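Local coordinates for uncharacterized protein AF_0924 (Archaeoglobus fulgidus, PDB 3DT5), which is of unknown function; the piece studied is the C-terminal domain of a predicted membrane protein, and it binds a calcium ion in the crystal, at residues F70-A74 / W83-A87; A58-L62 / V100-E104; V65-F70 / Q93-A97. Where two conformers were deposited one is given. Numbering follows the deposited sequence.

Contact 1. Residues F70-A74 / W83-A87; sequences FKFKA and WTFYA. With CA (calcium ion), chain B.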
loop_
_atom_site.group_PDB
_atom_site.type_symbol
_atom_site.label_atom_id
_atom_site.label_comp_id
_atom_site.label_asym_id
_atom_site.label_seq_id
_atom_site.Cartn_x
_atom_site.Cartn_y
_atom_site.Cartn_z
ATOM N N PHE A 70 12.194 -1.828 -2.559
ATOM C CA PHE A 70 11.278 -2.937 -2.865
ATOM C C PHE A 70 11.720 -3.743 -4.107
ATOM O O PHE A 70 11.679 -4.976 -4.077
ATOM C CB PHE A 70 9.845 -2.432 -3.098
ATOM C CG PHE A 70 8.912 -3.512 -3.606
ATOM C CD1 PHE A 70 8.480 -4.523 -2.749
ATOM C CD2 PHE A 70 8.530 -3.548 -4.952
ATOM C CE1 PHE A 70 7.640 -5.556 -3.231
ATOM C CE2 PHE A 70 7.693 -4.585 -5.431
ATOM C CZ PHE A 70 7.257 -5.571 -4.546
ATOM N N LYS A 71 12.086 -3.033 -5.170
ATOM C CA LYS A 71 12.354 -3.606 -6.500
ATOM C C LYS A 71 13.203 -4.867 -6.464
ATOM O O LYS A 71 12.911 -5.838 -7.155
ATOM C CB LYS A 71 13.200 -2.625 -7.324
ATOM C CG LYS A 71 12.459 -1.606 -8.091
ATOM C CD LYS A 71 13.437 -0.739 -8.909
ATOM C CE LYS A 71 14.096 -1.508 -10.051
ATOM N NZ LYS A 71 13.629 -1.061 -11.422
ATOM N N PHE A 72 14.326 -4.799 -5.753
ATOM C CA PHE A 72 15.247 -5.908 -5.785
ATOM C C PHE A 72 15.005 -6.941 -4.686
ATOM O O PHE A 72 15.829 -7.822 -4.473
ATOM C CB PHE A 72 16.685 -5.374 -5.831
ATOM C CG PHE A 72 16.950 -4.519 -7.043
ATOM C CD1 PHE A 72 16.870 -5.066 -8.329
ATOM C CD2 PHE A 72 17.231 -3.155 -6.915
ATOM C CE1 PHE A 72 17.099 -4.272 -9.482
ATOM C CE2 PHE A 72 17.452 -2.331 -8.058
ATOM C CZ PHE A 72 17.401 -2.896 -9.342
ATOM N N LYS A 73 13.861 -6.852 -4.016
ATOM C CA LYS A 73 13.533 -7.774 -2.938
ATOM C C LYS A 73 12.490 -8.781 -3.349
ATOM O O LYS A 73 12.265 -9.767 -2.648
ATOM C CB LYS A 73 12.977 -7.038 -1.691
ATOM C CG LYS A 73 13.760 -5.822 -1.181
ATOM C CD LYS A 73 15.104 -6.161 -0.750
ATOM C CE LYS A 73 15.418 -5.347 0.499
ATOM N NZ LYS A 73 16.411 -4.341 0.186
ATOM N N ALA A 74 11.838 -8.553 -4.487
ATOM C CA ALA A 74 10.693 -9.397 -4.870
ATOM C C ALA A 74 10.441 -9.311 -6.380
ATOM O O ALA A 74 10.952 -8.416 -7.028
ATOM C CB ALA A 74 9.438 -8.949 -4.092
ATOM N N TRP A 83 3.515 -11.514 -5.205
ATOM C CA TRP A 83 4.875 -11.018 -5.128
ATOM C C TRP A 83 5.689 -12.090 -4.377
ATOM O O TRP A 83 5.351 -12.460 -3.263
ATOM C CB TRP A 83 4.940 -9.689 -4.354
ATOM C CG TRP A 83 4.331 -8.530 -5.090
ATOM C CD1 TRP A 83 3.104 -7.932 -4.827
ATOM C CD2 TRP A 83 4.893 -7.846 -6.201
ATOM N NE1 TRP A 83 2.892 -6.890 -5.721
ATOM C CE2 TRP A 83 3.993 -6.799 -6.549
ATOM C CE3 TRP A 83 6.113 -7.972 -6.912
ATOM C CZ2 TRP A 83 4.230 -5.927 -7.633
ATOM C CZ3 TRP A 83 6.370 -7.055 -7.964
ATOM C CH2 TRP A 83 5.434 -6.053 -8.304
ATOM N N THR A 84 6.741 -12.597 -5.019
ATOM C CA THR A 84 7.601 -13.601 -4.390
ATOM C C THR A 84 8.769 -12.846 -3.785
ATOM O O THR A 84 9.522 -12.184 -4.513
ATOM C CB THR A 84 8.154 -14.622 -5.416
ATOM O OG1 THR A 84 7.069 -15.430 -5.879
ATOM C CG2 THR A 84 9.219 -15.572 -4.760
ATOM N N PHE A 85 8.920 -12.945 -2.467
ATOM C CA PHE A 85 10.063 -12.338 -1.776
ATOM C C PHE A 85 11.185 -13.359 -1.684
ATOM O O PHE A 85 10.930 -14.542 -1.427
ATOM C CB PHE A 85 9.679 -11.888 -0.367
ATOM C CG PHE A 85 8.938 -10.603 -0.347
ATOM C CD1 PHE A 85 7.545 -10.581 -0.556
ATOM C CD2 PHE A 85 9.616 -9.391 -0.232
ATOM C CE1 PHE A 85 6.841 -9.382 -0.582
ATOM C CE2 PHE A 85 8.905 -8.192 -0.244
ATOM C CZ PHE A 85 7.509 -8.183 -0.416
ATOM N N TYR A 86 12.415 -12.910 -1.861
ATOM C CA TYR A 86 13.559 -13.825 -1.755
ATOM C C TYR A 86 14.040 -14.032 -0.332
ATOM O O TYR A 86 14.562 -15.075 -0.035
ATOM C CB TYR A 86 14.691 -13.427 -2.695
ATOM C CG TYR A 86 14.206 -13.426 -4.133
ATOM C CD1 TYR A 86 13.836 -14.616 -4.758
ATOM C CD2 TYR A 86 14.051 -12.217 -4.839
ATOM C CE1 TYR A 86 13.350 -14.621 -6.034
ATOM C CE2 TYR A 86 13.576 -12.211 -6.112
ATOM C CZ TYR A 86 13.219 -13.421 -6.721
ATOM O OH TYR A 86 12.754 -13.398 -8.051
ATOM N N ALA A 87 13.892 -13.023 0.519
ATOM C CA ALA A 87 14.294 -13.138 1.914
ATOM C C ALA A 87 13.063 -13.077 2.798
ATOM O O ALA A 87 12.220 -12.192 2.643
ATOM C CB ALA A 87 15.258 -12.041 2.268
HETATM CA CA CA B . 12.015 -7.322 -8.752
HETATM O O HOH W 1 13.725 -10.253 -0.430
#

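Contact 2. Residues A58-L62 / V100-E104; sequences AGNNL and VLWEE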
loop_
_atom_site.group_PDB
_atom_site.type_symbol
_atom_site.label_atom_id
_atom_site.label_comp_id
_atom_site.label_asym_id
_atom_site.label_seq_id
_atom_site.Cartn_x
_atom_site.Cartn_y
_atom_site.Cartn_z
ATOM N N ALA A 58 2.079 9.803 3.632
ATOM C CA ALA A 58 1.856 8.717 4.612
ATOM C C ALA A 58 1.768 9.339 6.051
ATOM O O ALA A 58 2.396 10.383 6.324
ATOM C CB ALA A 58 3.006 7.721 4.546
ATOM N N GLY A 59 1.040 8.664 6.937
ATOM C CA GLY A 59 1.014 9.004 8.365
ATOM C C GLY A 59 2.308 8.577 9.055
ATOM O O GLY A 59 3.068 7.733 8.541
ATOM N N ASN A 60 2.614 9.207 10.176
ATOM C CA ASN A 60 3.899 8.947 10.849
ATOM C C ASN A 60 4.001 7.498 11.317
ATOM O O ASN A 60 5.096 6.954 11.292
ATOM C CB ASN A 60 4.102 9.913 12.051
ATOM C CG ASN A 60 4.425 11.353 11.603
ATOM O OD1 ASN A 60 4.216 11.697 10.417
ATOM N ND2 ASN A 60 4.978 12.189 12.532
ATOM N N ASN A 61 2.860 6.860 11.686
ATOM C CA ASN A 61 2.884 5.469 12.179
ATOM C C ASN A 61 3.402 4.548 11.046
ATOM O O ASN A 61 4.290 3.707 11.248
ATOM C CB ASN A 61 1.493 4.921 12.560
ATOM C CG ASN A 61 0.874 5.614 13.718
ATOM O OD1 ASN A 61 1.491 6.433 14.366
ATOM N ND2 ASN A 61 -0.416 5.275 13.987
ATOM N N LEU A 62 2.823 4.700 9.867
ATOM C CA LEU A 62 3.257 3.926 8.703
ATOM C C LEU A 62 4.710 4.206 8.288
ATOM O O LEU A 62 5.447 3.267 7.988
ATOM C CB LEU A 62 2.297 4.195 7.494
ATOM C CG LEU A 62 2.686 3.418 6.223
ATOM C CD1 LEU A 62 2.731 1.864 6.441
ATOM C CD2 LEU A 62 1.727 3.776 5.097
ATOM N N VAL A 100 -0.257 -2.135 8.710
ATOM C CA VAL A 100 -0.286 -0.714 9.137
ATOM C C VAL A 100 -0.884 0.211 8.064
ATOM O O VAL A 100 -1.677 1.085 8.391
ATOM C CB VAL A 100 1.115 -0.181 9.576
ATOM C CG1 VAL A 100 1.029 1.292 9.975
ATOM C CG2 VAL A 100 1.616 -0.994 10.785
ATOM N N LEU A 101 -0.485 0.039 6.806
ATOM C CA LEU A 101 -1.077 0.791 5.701
ATOM C C LEU A 101 -2.619 0.681 5.670
ATOM O O LEU A 101 -3.354 1.676 5.489
ATOM C CB LEU A 101 -0.500 0.237 4.392
ATOM C CG LEU A 101 -1.105 0.693 3.033
ATOM C CD1 LEU A 101 -0.732 2.125 2.782
ATOM C CD2 LEU A 101 -0.531 -0.228 1.898
ATOM N N TRP A 102 -3.115 -0.546 5.846
ATOM C CA TRP A 102 -4.553 -0.777 5.833
ATOM C C TRP A 102 -5.208 -0.046 7.024
ATOM O O TRP A 102 -6.207 0.662 6.870
ATOM C CB TRP A 102 -4.873 -2.279 5.892
ATOM C CG TRP A 102 -6.377 -2.481 5.824
ATOM C CD1 TRP A 102 -7.244 -2.801 6.870
ATOM C CD2 TRP A 102 -7.194 -2.279 4.671
ATOM N NE1 TRP A 102 -8.545 -2.845 6.388
ATOM C CE2 TRP A 102 -8.541 -2.536 5.052
ATOM C CE3 TRP A 102 -6.918 -1.966 3.328
ATOM C CZ2 TRP A 102 -9.605 -2.441 4.146
ATOM C CZ3 TRP A 102 -7.994 -1.871 2.427
ATOM C CH2 TRP A 102 -9.308 -2.116 2.846
ATOM N N GLU A 103 -4.666 -0.189 8.228
ATOM C CA GLU A 103 -5.234 0.551 9.374
ATOM C C GLU A 103 -5.253 2.072 9.123
ATOM O O GLU A 103 -6.265 2.763 9.403
ATOM C CB GLU A 103 -4.510 0.195 10.675
ATOM C CG GLU A 103 -4.658 -1.295 11.095
ATOM C CD GLU A 103 -6.112 -1.818 11.134
ATOM O OE1 GLU A 103 -6.402 -2.922 10.584
ATOM O OE2 GLU A 103 -6.974 -1.135 11.733
ATOM N N GLU A 104 -4.149 2.618 8.621
ATOM C CA GLU A 104 -4.121 4.079 8.318
ATOM C C GLU A 104 -5.159 4.449 7.279
ATOM O O GLU A 104 -5.823 5.453 7.400
ATOM C CB GLU A 104 -2.780 4.574 7.768
ATOM C CG GLU A 104 -1.717 4.691 8.808
ATOM C CD GLU A 104 -0.593 5.617 8.425
ATOM O OE1 GLU A 104 0.163 5.909 9.370
ATOM O OE2 GLU A 104 -0.376 6.026 7.234
HETATM O O HOH W 2 -0.074 7.453 11.465
#

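Contact 3. Residues V65-F70 / Q93-A97; sequences VLPMHF and QWKEA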
loop_
_atom_site.group_PDB
_atom_site.type_symbol
_atom_site.label_atom_id
_atom_site.label_comp_id
_atom_site.label_asym_id
_atom_site.label_seq_id
_atom_site.Cartn_x
_atom_site.Cartn_y
_atom_site.Cartn_z
ATOM N N VAL A 65 7.464 2.048 9.751
ATOM C CA VAL A 65 7.632 0.638 9.368
ATOM C C VAL A 65 7.698 0.436 7.869
ATOM O O VAL A 65 8.048 -0.648 7.414
ATOM C CB VAL A 65 6.504 -0.313 9.981
ATOM C CG1 VAL A 65 6.547 -0.283 11.535
ATOM C CG2 VAL A 65 5.125 0.101 9.493
ATOM N N LEU A 66 7.377 1.461 7.077
ATOM C CA LEU A 66 7.294 1.261 5.626
ATOM C C LEU A 66 8.718 1.120 5.053
ATOM O O LEU A 66 9.545 2.029 5.276
ATOM C CB LEU A 66 6.588 2.464 4.963
ATOM C CG LEU A 66 6.386 2.430 3.434
ATOM C CD1 LEU A 66 5.364 1.304 3.047
ATOM C CD2 LEU A 66 5.905 3.835 2.965
ATOM N N PRO A 67 9.037 -0.007 4.360
ATOM C CA PRO A 67 10.378 -0.156 3.796
ATOM C C PRO A 67 10.698 0.953 2.766
ATOM O O PRO A 67 9.787 1.554 2.168
ATOM C CB PRO A 67 10.307 -1.524 3.051
ATOM C CG PRO A 67 9.189 -2.296 3.807
ATOM C CD PRO A 67 8.190 -1.182 4.068
HETATM N N MSE A 68 11.994 1.207 2.594
HETATM C CA MSE A 68 12.507 2.221 1.672
HETATM C C MSE A 68 12.739 1.671 0.271
HETATM O O MSE A 68 12.836 2.425 -0.691
HETATM C CB MSE A 68 13.891 2.667 2.158
HETATM C CG MSE A 68 14.148 4.115 1.916
HETATM SE SE MSE A 68 13.097 5.046 3.253
HETATM C CE MSE A 68 12.994 3.673 4.667
ATOM N N HIS A 69 12.891 0.361 0.187
ATOM C CA HIS A 69 13.330 -0.317 -1.024
ATOM C C HIS A 69 12.417 -1.494 -1.295
ATOM O O HIS A 69 11.925 -2.111 -0.368
ATOM C CB HIS A 69 14.757 -0.845 -0.874
ATOM C CG HIS A 69 15.783 0.220 -0.653
ATOM N ND1 HIS A 69 16.151 1.115 -1.632
ATOM C CD2 HIS A 69 16.527 0.534 0.437
ATOM C CE1 HIS A 69 17.067 1.943 -1.155
ATOM N NE2 HIS A 69 17.305 1.621 0.103
ATOM N N PHE A 70 12.194 -1.828 -2.559
ATOM C CA PHE A 70 11.278 -2.937 -2.865
ATOM C C PHE A 70 11.720 -3.743 -4.107
ATOM O O PHE A 70 11.679 -4.976 -4.077
ATOM C CB PHE A 70 9.845 -2.432 -3.098
ATOM C CG PHE A 70 8.912 -3.512 -3.606
ATOM C CD1 PHE A 70 8.480 -4.523 -2.749
ATOM C CD2 PHE A 70 8.530 -3.548 -4.952
ATOM C CE1 PHE A 70 7.640 -5.556 -3.231
ATOM C CE2 PHE A 70 7.693 -4.585 -5.431
ATOM C CZ PHE A 70 7.257 -5.571 -4.546
ATOM N N GLN A 93 8.704 -7.805 6.879
ATOM C CA GLN A 93 8.660 -6.309 6.939
ATOM C C GLN A 93 7.459 -5.796 6.159
ATOM O O GLN A 93 6.719 -4.947 6.635
ATOM C CB GLN A 93 9.883 -5.651 6.292
ATOM C CG GLN A 93 11.166 -5.846 7.013
ATOM C CD GLN A 93 12.054 -4.613 6.932
ATOM O OE1 GLN A 93 12.078 -3.898 5.909
ATOM N NE2 GLN A 93 12.777 -4.338 8.032
ATOM N N TRP A 94 7.284 -6.327 4.955
ATOM C CA TRP A 94 6.174 -5.899 4.104
ATOM C C TRP A 94 4.844 -6.340 4.644
ATOM O O TRP A 94 3.882 -5.575 4.588
ATOM C CB TRP A 94 6.351 -6.352 2.624
ATOM C CG TRP A 94 7.157 -5.363 1.884
ATOM C CD1 TRP A 94 8.495 -5.393 1.664
ATOM C CD2 TRP A 94 6.683 -4.102 1.355
ATOM N NE1 TRP A 94 8.886 -4.249 1.027
ATOM C CE2 TRP A 94 7.798 -3.435 0.824
ATOM C CE3 TRP A 94 5.427 -3.467 1.325
ATOM C CZ2 TRP A 94 7.707 -2.159 0.224
ATOM C CZ3 TRP A 94 5.339 -2.174 0.723
ATOM C CH2 TRP A 94 6.468 -1.560 0.178
ATOM N N LYS A 95 4.749 -7.554 5.192
ATOM C CA LYS A 95 3.456 -7.945 5.762
ATOM C C LYS A 95 3.025 -6.986 6.904
ATOM O O LYS A 95 1.889 -6.540 6.987
ATOM C CB LYS A 95 3.514 -9.384 6.264
ATOM C CG LYS A 95 2.112 -9.894 6.638
ATOM C CD LYS A 95 2.132 -10.957 7.738
ATOM C CE LYS A 95 0.912 -10.736 8.670
ATOM N NZ LYS A 95 1.079 -11.498 9.961
ATOM N N GLU A 96 3.966 -6.684 7.787
ATOM C CA GLU A 96 3.746 -5.758 8.887
ATOM C C GLU A 96 3.351 -4.356 8.366
ATOM O O GLU A 96 2.415 -3.723 8.863
ATOM C CB GLU A 96 5.035 -5.724 9.696
ATOM C CG GLU A 96 5.159 -4.631 10.676
ATOM C CD GLU A 96 6.379 -4.838 11.595
ATOM O OE1 GLU A 96 6.796 -6.018 11.826
ATOM O OE2 GLU A 96 6.904 -3.813 12.092
ATOM N N ALA A 97 4.075 -3.867 7.367
ATOM C CA ALA A 97 3.800 -2.530 6.834
ATOM C C ALA A 97 2.454 -2.465 6.119
ATOM O O ALA A 97 1.760 -1.457 6.257
ATOM C CB ALA A 97 4.930 -2.056 5.920
HETATM O O HOH W 3 7.877 -3.200 8.436
#

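Contact 1. Residues F70-A74 / W83-A87
A short antiparallel pairing of strands 74-75 and 83-85, at the edge of a small mixed sheet, holds this contact together. Ala74, with 75 Å² covered, sits opposite Phe85 as a non-hydrogen-bonded pair, their CA atoms 4.3 Å apart. Both side chains lie on the same face of the sheet, so Ala74 CB rests over the Phe85 ring in a CH-pi contact, 3.9 Å from the ring centroid and 11° off the normal. The close backbone approach is also marked by a CA-H...O contact from Ala74 CA to Thr84 O at 3.0 Å. Beyond the pair, Tyr86 N donates a hydrogen bond to Lys73 O (3.2 Å, 163°).

Phe70, with 60 Å² covered, reaches 83-87 from before strand 74-75. Its t rotamer (chi1 172°) swings the ring to Trp83, edge toward face: the ring centroids are 4.9 Å apart and the planes meet at 83°, with Phe70 CZ 3.6 Å from Trp83 CE3. Phe70 CE1 also lies 3.9 Å from Phe85 CZ. Ile47 and Ile51 of helix 43-52 pack on Phe70, while Trp83 NE1 bonds to the carbonyl of Ala33.

The turn leading into the strand is a calcium site as well. Lys71 O binds the ion at 2.4 Å and Ala74 O at 2.3 Å, with Glu44 and Asp75 completing the protein ligands; Tyr86 OH hydrogen-bonds to Asp75. Where helix 88-116 is about to start, water 1 donates to Lys73 O at 2.7 Å and accepts from Ala87 N at 2.9 Å.

Contact 2. Residues A58-L62 / V100-E104
Here the N-terminus of helix 60-65 meets the flank of the long helix 88-116, and a carboxylate from the long helix binds amides at the start of the short one. Val100 begins 100-104 with its CA-CB bond toward the partner; its CG1 lies 3.7 Å from Leu62 CA and 4.0 Å from Leu62 CD1. Leu101 follows with its CA-CB bond sideways, yet its CD1 meets Leu62 CD2 at 3.8 Å. Leu62, with 83 Å² covered, is thus inserted between these two residues and Glu104; Phe26 of helix 16-35 also packs on it, and Tyr27 and Leu30 of that helix touch Leu101.

One turn on from Val100, Glu104 N bonds back to Val100 O at 2.9 Å, which brings the Glu104 side chain round to the same flank. Its extended chain (chi2 -159°) carries the carboxylate to the short helix, where Gly59 is the N-cap residue. Gly59 N donates to Glu104 OE2 (3.0 Å, 143°) and Leu62 N to Glu104 OE1 (3.0 Å, 154°), so both carboxylate oxygens accept from backbone amides at the N-terminus of helix 60-65. The hydroxyl of Tyr27 is a further partner of both Glu104 OE2 and Gly59 N. Gly59 leaves space for the acid: an ideal CB there would lie 2.5 Å from Glu104 OE1. Water 2 joins in, donating to Glu104 OE1 at 2.6 Å and accepting from Asn61 N at 3.0 Å.

Contact 3. Residues V65-F70 / Q93-A97
Trp94 presents a face of its indole to the ring of Pro67: Pro67 CG stands 3.6 Å from the centroid of the five-membered ring, 20° off the normal, which defines a CH-pi contact. These are the two residues with the largest covered areas, 96 Å² for Trp94 and 77 Å² for Pro67. Phe70 approaches the indole too, its ring edge toward the face of the six-membered ring, with centroids 5.4 Å apart and planes at 74°; Phe70 CD1 is 3.8 Å from Trp94 CE2. The indole nitrogen gains no polar partner: Trp94 NE1 is buried, and His69 O remains 4.0 Å from it.

The arrangement is that of an irregular connection, from the end of helix 60-65 toward strand 74-75, laid along helix 88-116. One helical turn after Gln93, whose carbonyl accepts from Ala97 N at 2.9 Å, the small Ala97 lets the chain come close: the CA atoms of Leu66 and Ala97 are 5.3 Å apart. Ala97 CB touches Pro67 CD at 3.8 Å and Val65 CG2 at 4.2 Å, while Leu66 CD1 reaches Trp94 CZ3 at 4.2 Å. Ile51 of helix 43-52 packs on Leu66, Phe70 and Trp94, and Arg55 bonds to the carbonyls of Leu66 and Pro67. Nearer the surface, Val65 CG1 lies 3.6 Å from Glu96 OE2, and water 3 donates to both Val65 O and Gln93 O, each at 2.8 Å.

Overall arrangement
The three contacts are nested: the chain segment closed by contact 2 encloses contact 3, which in turn encloses contact 1. Contacts 2 and 3 share helix 88-116, their centres 11 Å apart, and touch where Leu62 CD1 lies 3.5 Å from Ala97 O. Contacts 3 and 1, also 11 Å apart between centres, share Phe70 and meet at Phe85 CE2 and Trp94 CD1, 3.4 Å apart. Contacts 1 and 2 are separated by 21 Å between centres, with nearest atoms about 11 Å apart. Helix 60-65 and the chain after it therefore run beside the long helix toward its start, linking the helical part of this C-terminal domain to the small sheet and calcium site.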